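Local coordinates for protein denovo NTF2 (PDB 6W40) that is a de novo designed NTF2-like protein, probably made to present a designed pocket, with no established natural function, at residues D10-W24 / R68-L82. Numbering follows the deposited sequence.
Sequences DMMEIVIKLFMTGDW and RNIRIHDIKLIGDKL
Apolar packing carries most of this contact, with Leu18 spread over three side chains of segment 68-82. Leu18 CB sits 3.5 Å from Ile72 CD1, the two side chains crossing at about a right angle, and Leu18 CD2 lies 3.7 Å from Ile70 CD1. The other branch, CD1, meets Leu82 CD2 tip to tip. One turn earlier, Ile14 CD1 meets both methyls of Leu82 tip to tip, 3.5 Å from CD2 and 3.6 Å from CD1; chi1 (-47°) sends the CG1 branch of Ile14 toward Leu82, and chi2 sets where CD1 ends. Beyond the helix, Trp24 CZ2 lies 3.6 Å from Ile70 CD1, and Lys17 CE covers one face of the indole.

Helix 10-18 crosses strand 68-72 at 112°, with axes 8.9 Å apart. This is consistent with the NTF2-like cone fold, in which helices pack against the concave face of a curved sheet. The chain turns a corner at His73, where His73 and Asp74 both face Glu85 in a classic beta bulge; the type II' turn from Ile78 to Lys81 then leads into the strand that brings Leu82 to the helix.

Polar contacts are sparse. Asn69 ND2 donates a weak hydrogen bond to Leu18 O (3.5 Å, 161° at the hydrogen), the only one between the segments: Asn69 OD1 and Lys17 O, 3.1 Å apart, are two acceptors and do not bond. A leucine in place of Asn69 would probably leave Leu18 O without this donor and the turn after the helix less firmly tied to the strand. At the far end, Asp10 OD2 and Gly79 O, both acceptors, converge on Lys6, which salt-bridges the carboxylate and bonds weakly to the carbonyl.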
ATOM      1  N   ASP A  10     -10.641   0.638  -1.473  1.00 37.93           N
ATOM      2  CA  ASP A  10      -9.483   1.483  -1.753  1.00 50.31           C
ATOM      3  C   ASP A  10      -8.219   0.916  -1.117  1.00 50.90           C
ATOM      4  O   ASP A  10      -7.176   0.808  -1.771  1.00 48.75           O
ATOM      5  CB  ASP A  10      -9.742   2.908  -1.260  1.00 52.74           C
ATOM      6  CG  ASP A  10      -9.983   3.888  -2.396  1.00 54.18           C
ATOM      7  OD1 ASP A  10      -9.367   3.721  -3.469  1.00 61.88           O
ATOM      8  OD2 ASP A  10     -10.783   4.829  -2.214  1.00 50.46           O
ATOM      9  N   MET A  11      -8.298   0.536   0.162  1.00 45.91           N
ATOM     10  CA  MET A  11      -7.132  -0.001   0.858  1.00 50.90           C
ATOM     11  C   MET A  11      -6.624  -1.278   0.198  1.00 45.04           C
ATOM     12  O   MET A  11      -5.412  -1.469   0.055  1.00 49.40           O
ATOM     13  CB  MET A  11      -7.468  -0.260   2.327  1.00 46.98           C
ATOM     14  CG  MET A  11      -7.468   0.982   3.196  1.00 67.89           C
ATOM     15  SD  MET A  11      -5.808   1.647   3.432  1.00 85.43           S
ATOM     16  CE  MET A  11      -5.001   0.263   4.234  1.00 69.88           C
ATOM     17  N   MET A  12      -7.537  -2.165  -0.206  1.00 43.86           N
ATOM     18  CA  MET A  12      -7.122  -3.394  -0.874  1.00 50.54           C
ATOM     19  C   MET A  12      -6.426  -3.109  -2.199  1.00 55.92           C
ATOM     20  O   MET A  12      -5.556  -3.879  -2.621  1.00 56.19           O
ATOM     21  CB  MET A  12      -8.324  -4.314  -1.088  1.00 44.02           C
ATOM     22  CG  MET A  12      -8.700  -5.136   0.136  1.00 50.03           C
ATOM     23  SD  MET A  12     -10.147  -6.182  -0.116  1.00 61.55           S
ATOM     24  CE  MET A  12      -9.673  -7.074  -1.596  1.00 66.58           C
ATOM     25  N   GLU A  13      -6.790  -2.014  -2.870  1.00 50.84           N
ATOM     26  CA  GLU A  13      -6.078  -1.634  -4.085  1.00 46.90           C
ATOM     27  C   GLU A  13      -4.653  -1.205  -3.764  1.00 45.51           C
ATOM     28  O   GLU A  13      -3.704  -1.616  -4.440  1.00 44.42           O
ATOM     29  CB  GLU A  13      -6.822  -0.512  -4.814  1.00 49.29           C
ATOM     30  CG  GLU A  13      -8.293  -0.775  -5.094  1.00 56.62           C
ATOM     31  CD  GLU A  13      -8.532  -1.762  -6.219  1.00 56.25           C
ATOM     32  OE1 GLU A  13      -7.550  -2.304  -6.768  1.00 72.81           O
ATOM     33  OE2 GLU A  13      -9.711  -1.991  -6.561  1.00 59.53           O
ATOM     34  N   ILE A  14      -4.483  -0.388  -2.721  1.00 40.61           N
ATOM     35  CA  ILE A  14      -3.165   0.154  -2.398  1.00 47.56           C
ATOM     36  C   ILE A  14      -2.192  -0.966  -2.057  1.00 48.16           C
ATOM     37  O   ILE A  14      -1.036  -0.959  -2.499  1.00 53.11           O
ATOM     38  CB  ILE A  14      -3.266   1.171  -1.245  1.00 49.00           C
ATOM     39  CG1 ILE A  14      -4.418   2.146  -1.479  1.00 35.80           C
ATOM     40  CG2 ILE A  14      -1.955   1.920  -1.080  1.00 47.65           C
ATOM     41  CD1 ILE A  14      -4.380   2.843  -2.808  1.00 48.03           C
ATOM     42  N   VAL A  15      -2.641  -1.941  -1.266  1.00 46.07           N
ATOM     43  CA  VAL A  15      -1.735  -2.989  -0.812  1.00 56.46           C
ATOM     44  C   VAL A  15      -1.325  -3.896  -1.967  1.00 55.47           C
ATOM     45  O   VAL A  15      -0.190  -4.386  -2.002  1.00 58.34           O
ATOM     46  CB  VAL A  15      -2.371  -3.785   0.347  1.00 52.15           C
ATOM     47  CG1 VAL A  15      -2.680  -2.860   1.523  1.00 42.84           C
ATOM     48  CG2 VAL A  15      -3.631  -4.498  -0.114  1.00 60.20           C
ATOM     49  N   ILE A  16      -2.215  -4.121  -2.936  1.00 43.44           N
ATOM     50  CA  ILE A  16      -1.875  -5.010  -4.044  1.00 46.31           C
ATOM     51  C   ILE A  16      -0.890  -4.333  -4.987  1.00 48.60           C
ATOM     52  O   ILE A  16       0.099  -4.941  -5.414  1.00 50.48           O
ATOM     53  CB  ILE A  16      -3.142  -5.469  -4.789  1.00 46.21           C
ATOM     54  CG1 ILE A  16      -3.943  -6.448  -3.929  1.00 54.67           C
ATOM     55  CG2 ILE A  16      -2.771  -6.106  -6.122  1.00 57.92           C
ATOM     56  CD1 ILE A  16      -4.775  -7.446  -4.727  1.00 51.29           C
ATOM     57  N   LYS A  17      -1.134  -3.064  -5.316  1.00 52.72           N
ATOM     58  CA  LYS A  17      -0.296  -2.369  -6.287  1.00 50.37           C
ATOM     59  C   LYS A  17       1.052  -1.980  -5.693  1.00 49.40           C
ATOM     60  O   LYS A  17       2.102  -2.295  -6.263  1.00 50.96           O
ATOM     61  CB  LYS A  17      -1.014  -1.121  -6.806  1.00 48.32           C
ATOM     62  CG  LYS A  17      -2.455  -1.348  -7.208  1.00 47.70           C
ATOM     63  CD  LYS A  17      -2.572  -2.380  -8.306  1.00 54.99           C
ATOM     64  CE  LYS A  17      -2.012  -1.853  -9.604  1.00 59.71           C
ATOM     65  NZ  LYS A  17      -2.590  -0.524  -9.935  1.00 72.98           N
ATOM     66  N   LEU A  18       1.042  -1.298  -4.548  1.00 46.64           N
ATOM     67  CA  LEU A  18       2.225  -0.617  -4.039  1.00 54.88           C
ATOM     68  C   LEU A  18       2.808  -1.264  -2.787  1.00 47.94           C
ATOM     69  O   LEU A  18       3.703  -0.683  -2.166  1.00 66.00           O
ATOM     70  CB  LEU A  18       1.892   0.851  -3.764  1.00 41.44           C
ATOM     71  CG  LEU A  18       1.243   1.596  -4.934  1.00 49.93           C
ATOM     72  CD1 LEU A  18      -0.023   2.309  -4.484  1.00 45.79           C
ATOM     73  CD2 LEU A  18       2.214   2.580  -5.569  1.00 47.55           C
ATOM     74  N   PHE A  19       2.332  -2.450  -2.406  1.00 59.86           N
ATOM     75  CA  PHE A  19       2.865  -3.150  -1.241  1.00 62.19           C
ATOM     76  C   PHE A  19       3.136  -4.609  -1.577  1.00 68.56           C
ATOM     77  O   PHE A  19       4.290  -4.994  -1.793  1.00 71.21           O
ATOM     78  CB  PHE A  19       1.896  -3.047  -0.059  1.00 65.14           C
ATOM     79  CG  PHE A  19       2.345  -3.790   1.176  1.00 59.21           C
ATOM     80  CD1 PHE A  19       1.413  -4.226   2.102  1.00 52.45           C
ATOM     81  CD2 PHE A  19       3.688  -4.029   1.425  1.00 64.37           C
ATOM     82  CE1 PHE A  19       1.807  -4.903   3.238  1.00 45.97           C
ATOM     83  CE2 PHE A  19       4.087  -4.709   2.559  1.00 71.75           C
ATOM     84  CZ  PHE A  19       3.144  -5.144   3.467  1.00 62.27           C
ATOM     85  N   MET A  20       2.080  -5.424  -1.595  1.00 62.81           N
ATOM     86  CA  MET A  20       2.175  -6.843  -1.918  1.00 64.58           C
ATOM     87  C   MET A  20       2.997  -7.047  -3.182  1.00 66.96           C
ATOM     88  O   MET A  20       2.450  -7.032  -4.291  1.00 84.46           O
ATOM     89  CB  MET A  20       0.777  -7.441  -2.080  1.00 63.38           C
ATOM     90  CG  MET A  20       0.759  -8.924  -2.392  1.00 74.83           C
ATOM     91  SD  MET A  20      -0.841  -9.457  -3.022  1.00 82.32           S
ATOM     92  CE  MET A  20      -1.931  -8.574  -1.909  1.00 57.48           C
ATOM     93  N   THR A  21       4.307  -7.263  -3.002  1.00 75.60           N
ATOM     94  CA  THR A  21       5.333  -7.179  -4.042  1.00 87.41           C
ATOM     95  C   THR A  21       4.931  -6.194  -5.135  1.00 83.92           C
ATOM     96  O   THR A  21       4.470  -5.087  -4.838  1.00 72.12           O
ATOM     97  CB  THR A  21       5.648  -8.567  -4.627  1.00 91.41           C
ATOM     98  OG1 THR A  21       6.500  -8.424  -5.771  1.00 98.34           O
ATOM     99  CG2 THR A  21       4.381  -9.338  -5.016  1.00 88.79           C
ATOM    100  N   GLY A  22       5.110  -6.570  -6.396  1.00 95.78           N
ATOM    101  CA  GLY A  22       4.523  -5.798  -7.467  1.00 96.00           C
ATOM    102  C   GLY A  22       3.079  -6.206  -7.646  1.00 93.62           C
ATOM    103  O   GLY A  22       2.164  -5.389  -7.502  1.00 94.83           O
ATOM    104  N   ASP A  23       2.876  -7.492  -7.934  1.00 79.84           N
ATOM    105  CA  ASP A  23       1.552  -8.065  -8.176  1.00 77.34           C
ATOM    106  C   ASP A  23       0.775  -7.257  -9.209  1.00 71.32           C
ATOM    107  O   ASP A  23      -0.457  -7.209  -9.184  1.00 61.56           O
ATOM    108  CB  ASP A  23       0.752  -8.196  -6.879  1.00 74.29           C
ATOM    109  CG  ASP A  23      -0.249  -9.333  -6.930  1.00 77.67           C
ATOM    110  OD1 ASP A  23      -0.220 -10.103  -7.915  1.00 66.04           O
ATOM    111  OD2 ASP A  23      -1.062  -9.462  -5.991  1.00 82.04           O
ATOM    112  N   TRP A  24       1.496  -6.608 -10.125  1.00 67.54           N
ATOM    113  CA  TRP A  24       0.860  -5.894 -11.221  1.00 66.50           C
ATOM    114  C   TRP A  24       0.261  -6.836 -12.253  1.00 60.38           C
ATOM    115  O   TRP A  24      -0.457  -6.375 -13.148  1.00 66.55           O
ATOM    116  CB  TRP A  24       1.866  -4.947 -11.878  1.00 63.95           C
ATOM    117  CG  TRP A  24       2.229  -3.787 -11.001  1.00 56.11           C
ATOM    118  CD1 TRP A  24       3.146  -3.777  -9.989  1.00 65.26           C
ATOM    119  CD2 TRP A  24       1.673  -2.467 -11.050  1.00 48.21           C
ATOM    120  NE1 TRP A  24       3.198  -2.533  -9.410  1.00 61.28           N
ATOM    121  CE2 TRP A  24       2.304  -1.710 -10.044  1.00 57.45           C
ATOM    122  CE3 TRP A  24       0.707  -1.852 -11.852  1.00 51.80           C
ATOM    123  CZ2 TRP A  24       1.998  -0.369  -9.817  1.00 57.19           C
ATOM    124  CZ3 TRP A  24       0.408  -0.519 -11.626  1.00 54.34           C
ATOM    125  CH2 TRP A  24       1.049   0.206 -10.616  1.00 53.87           C
ATOM    126  N   ARG A  68       9.574  -3.507 -10.785  1.00 60.66           N
ATOM    127  CA  ARG A  68       9.163  -4.457  -9.759  1.00 64.32           C
ATOM    128  C   ARG A  68       8.120  -3.863  -8.821  1.00 64.58           C
ATOM    129  O   ARG A  68       7.090  -4.491  -8.561  1.00 65.04           O
ATOM    130  CB  ARG A  68      10.378  -4.934  -8.958  1.00 55.56           C
ATOM    131  CG  ARG A  68      11.307  -5.852  -9.730  1.00 55.95           C
ATOM    132  CD  ARG A  68      12.463  -6.309  -8.859  1.00 62.56           C
ATOM    133  NE  ARG A  68      13.280  -7.318  -9.524  1.00 68.40           N
ATOM    134  CZ  ARG A  68      14.371  -7.860  -8.995  1.00 66.46           C
ATOM    135  NH1 ARG A  68      14.781  -7.488  -7.790  1.00 75.11           N
ATOM    136  NH2 ARG A  68      15.056  -8.773  -9.671  1.00 72.64           N
ATOM    137  N   ASN A  69       8.367  -2.660  -8.311  1.00 65.02           N
ATOM    138  CA  ASN A  69       7.402  -1.949  -7.483  1.00 68.42           C
ATOM    139  C   ASN A  69       7.677  -0.454  -7.624  1.00 66.43           C
ATOM    140  O   ASN A  69       8.398  -0.022  -8.529  1.00 61.74           O
ATOM    141  CB  ASN A  69       7.478  -2.432  -6.028  1.00 63.47           C
ATOM    142  CG  ASN A  69       6.219  -2.114  -5.240  1.00 66.23           C
ATOM    143  OD1 ASN A  69       5.166  -1.840  -5.815  1.00 61.63           O
ATOM    144  ND2 ASN A  69       6.326  -2.146  -3.917  1.00 72.16           N
ATOM    145  N   ILE A  70       7.101   0.341  -6.725  1.00 67.47           N
ATOM    146  CA  ILE A  70       7.214   1.795  -6.761  1.00 47.36           C
ATOM    147  C   ILE A  70       7.694   2.262  -5.393  1.00 57.44           C
ATOM    148  O   ILE A  70       6.957   2.164  -4.405  1.00 61.30           O
ATOM    149  CB  ILE A  70       5.885   2.467  -7.129  1.00 49.21           C
ATOM    150  CG1 ILE A  70       5.401   1.976  -8.492  1.00 58.97           C
ATOM    151  CG2 ILE A  70       6.034   3.983  -7.131  1.00 56.06           C
ATOM    152  CD1 ILE A  70       4.007   2.427  -8.836  1.00 65.91           C
ATOM    153  N   ARG A  71       8.925   2.770  -5.335  1.00 53.77           N
ATOM    154  CA  ARG A  71       9.444   3.377  -4.113  1.00 58.51           C
ATOM    155  C   ARG A  71       8.671   4.661  -3.835  1.00 61.57           C
ATOM    156  O   ARG A  71       8.884   5.679  -4.499  1.00 57.67           O
ATOM    157  CB  ARG A  71      10.938   3.653  -4.248  1.00 51.33           C
ATOM    158  CG  ARG A  71      11.545   4.363  -3.049  1.00 61.33           C
ATOM    159  CD  ARG A  71      11.424   3.523  -1.789  1.00 66.24           C
ATOM    160  NE  ARG A  71      12.192   2.285  -1.883  1.00 75.01           N
ATOM    161  CZ  ARG A  71      13.465   2.167  -1.518  1.00 72.36           C
ATOM    162  NH1 ARG A  71      14.119   3.213  -1.033  1.00 61.75           N
ATOM    163  NH2 ARG A  71      14.084   1.000  -1.638  1.00 80.78           N
ATOM    164  N   ILE A  72       7.781   4.613  -2.849  1.00 62.19           N
ATOM    165  CA  ILE A  72       6.807   5.676  -2.633  1.00 54.02           C
ATOM    166  C   ILE A  72       7.437   6.804  -1.829  1.00 54.04           C
ATOM    167  O   ILE A  72       8.089   6.565  -0.805  1.00 67.68           O
ATOM    168  CB  ILE A  72       5.560   5.124  -1.927  1.00 57.91           C
ATOM    169  CG1 ILE A  72       4.837   4.134  -2.839  1.00 54.36           C
ATOM    170  CG2 ILE A  72       4.636   6.255  -1.507  1.00 52.42           C
ATOM    171  CD1 ILE A  72       3.675   3.447  -2.182  1.00 62.70           C
ATOM    172  N   HIS A  73       7.236   8.039  -2.289  1.00 48.63           N
ATOM    173  CA  HIS A  73       7.655   9.234  -1.567  1.00 52.55           C
ATOM    174  C   HIS A  73       6.512   9.895  -0.809  1.00 51.16           C
ATOM    175  O   HIS A  73       6.700  10.320   0.334  1.00 59.85           O
ATOM    176  CB  HIS A  73       8.277  10.250  -2.532  1.00 50.45           C
ATOM    177  CG  HIS A  73       9.486   9.741  -3.254  1.00 56.49           C
ATOM    178  ND1 HIS A  73      10.085  10.437  -4.282  1.00 65.14           N
ATOM    179  CD2 HIS A  73      10.209   8.607  -3.097  1.00 55.73           C
ATOM    180  CE1 HIS A  73      11.124   9.752  -4.728  1.00 67.57           C
ATOM    181  NE2 HIS A  73      11.221   8.638  -4.025  1.00 67.45           N
ATOM    182  N   ASP A  74       5.331   9.995  -1.418  1.00 42.20           N
ATOM    183  CA  ASP A  74       4.171  10.564  -0.746  1.00 45.23           C
ATOM    184  C   ASP A  74       2.905  10.007  -1.381  1.00 51.39           C
ATOM    185  O   ASP A  74       2.885   9.672  -2.568  1.00 42.76           O
ATOM    186  CB  ASP A  74       4.174  12.096  -0.813  1.00 51.19           C
ATOM    187  CG  ASP A  74       3.148  12.723   0.116  1.00 70.07           C
ATOM    188  OD1 ASP A  74       2.511  11.982   0.895  1.00 60.79           O
ATOM    189  OD2 ASP A  74       2.977  13.958   0.066  1.00 74.51           O
ATOM    190  N   ILE A  75       1.851   9.911  -0.573  1.00 47.57           N
ATOM    191  CA  ILE A  75       0.558   9.397  -1.011  1.00 37.87           C
ATOM    192  C   ILE A  75      -0.541  10.238  -0.378  1.00 40.70           C
ATOM    193  O   ILE A  75      -0.481  10.567   0.811  1.00 55.58           O
ATOM    194  CB  ILE A  75       0.375   7.908  -0.647  1.00 48.64           C
ATOM    195  CG1 ILE A  75       1.198   7.020  -1.574  1.00 54.13           C
ATOM    196  CG2 ILE A  75      -1.088   7.506  -0.724  1.00 56.33           C
ATOM    197  CD1 ILE A  75       0.912   5.544  -1.403  1.00 55.64           C
ATOM    198  N   LYS A  76      -1.544  10.589  -1.178  1.00 40.11           N
ATOM    199  CA  LYS A  76      -2.721  11.301  -0.702  1.00 50.78           C
ATOM    200  C   LYS A  76      -3.966  10.537  -1.124  1.00 48.20           C
ATOM    201  O   LYS A  76      -4.072  10.104  -2.276  1.00 43.87           O
ATOM    202  CB  LYS A  76      -2.762  12.732  -1.246  1.00 40.02           C
ATOM    203  CG  LYS A  76      -1.745  13.663  -0.606  1.00 57.13           C
ATOM    204  CD  LYS A  76      -2.054  13.873   0.868  1.00 58.35           C
ATOM    205  CE  LYS A  76      -0.979  14.699   1.549  1.00 66.53           C
ATOM    206  NZ  LYS A  76       0.330  13.992   1.551  1.00 62.81           N
ATOM    207  N   LEU A  77      -4.899  10.371  -0.192  1.00 42.52           N
ATOM    208  CA  LEU A  77      -6.169   9.700  -0.450  1.00 42.13           C
ATOM    209  C   LEU A  77      -7.264  10.759  -0.465  1.00 41.55           C
ATOM    210  O   LEU A  77      -7.585  11.343   0.575  1.00 50.51           O
ATOM    211  CB  LEU A  77      -6.447   8.630   0.603  1.00 44.87           C
ATOM    212  CG  LEU A  77      -6.777   7.237   0.066  1.00 54.34           C
ATOM    213  CD1 LEU A  77      -5.667   6.752  -0.854  1.00 54.64           C
ATOM    214  CD2 LEU A  77      -6.994   6.259   1.212  1.00 55.31           C
ATOM    215  N   ILE A  78      -7.828  11.009  -1.644  1.00 38.94           N
ATOM    216  CA  ILE A  78      -8.831  12.053  -1.813  1.00 31.76           C
ATOM    217  C   ILE A  78     -10.128  11.419  -2.291  1.00 43.09           C
ATOM    218  O   ILE A  78     -10.401  11.370  -3.496  1.00 43.45           O
ATOM    219  CB  ILE A  78      -8.350  13.133  -2.795  1.00 41.11           C
ATOM    220  CG1 ILE A  78      -6.901  13.518  -2.494  1.00 45.70           C
ATOM    221  CG2 ILE A  78      -9.252  14.356  -2.722  1.00 46.54           C
ATOM    222  CD1 ILE A  78      -6.284  14.427  -3.528  1.00 48.11           C
ATOM    223  N   GLY A  79     -10.931  10.925  -1.354  1.00 47.62           N
ATOM    224  CA  GLY A  79     -12.177  10.275  -1.702  1.00 31.73           C
ATOM    225  C   GLY A  79     -11.971   8.969  -2.441  1.00 46.47           C
ATOM    226  O   GLY A  79     -11.622   7.952  -1.833  1.00 51.50           O
ATOM    227  N   ASP A  80     -12.182   8.987  -3.758  1.00 43.54           N
ATOM    228  CA  ASP A  80     -12.047   7.801  -4.594  1.00 42.34           C
ATOM    229  C   ASP A  80     -10.794   7.843  -5.460  1.00 36.97           C
ATOM    230  O   ASP A  80     -10.677   7.068  -6.414  1.00 42.26           O
ATOM    231  CB  ASP A  80     -13.289   7.631  -5.472  1.00 48.73           C
ATOM    232  CG  ASP A  80     -13.480   8.779  -6.446  1.00 51.06           C
ATOM    233  OD1 ASP A  80     -12.948   9.878  -6.186  1.00 57.60           O
ATOM    234  OD2 ASP A  80     -14.167   8.583  -7.472  1.00 55.99           O
ATOM    235  N   LYS A  81      -9.854   8.728  -5.145  1.00 37.21           N
ATOM    236  CA  LYS A  81      -8.664   8.941  -5.956  1.00 40.87           C
ATOM    237  C   LYS A  81      -7.419   8.665  -5.128  1.00 33.69           C
ATOM    238  O   LYS A  81      -7.287   9.167  -4.008  1.00 35.69           O
ATOM    239  CB  LYS A  81      -8.620  10.370  -6.504  1.00 39.27           C
ATOM    240  CG  LYS A  81      -7.348  10.708  -7.265  1.00 38.26           C
ATOM    241  CD  LYS A  81      -7.296  12.187  -7.621  1.00 47.82           C
ATOM    242  CE  LYS A  81      -8.493  12.599  -8.466  1.00 52.52           C
ATOM    243  NZ  LYS A  81      -8.501  14.062  -8.757  1.00 51.43           N
ATOM    244  N   LEU A  82      -6.512   7.870  -5.684  1.00 31.21           N
ATOM    245  CA  LEU A  82      -5.194   7.654  -5.107  1.00 30.88           C
ATOM    246  C   LEU A  82      -4.177   8.488  -5.873  1.00 41.05           C
ATOM    247  O   LEU A  82      -4.151   8.457  -7.108  1.00 42.29           O
ATOM    248  CB  LEU A  82      -4.805   6.177  -5.163  1.00 41.14           C
ATOM    249  CG  LEU A  82      -3.312   5.913  -4.954  1.00 50.31           C
ATOM    250  CD1 LEU A  82      -2.943   6.029  -3.482  1.00 56.40           C
ATOM    251  CD2 LEU A  82      -2.895   4.566  -5.530  1.00 46.72           C
TER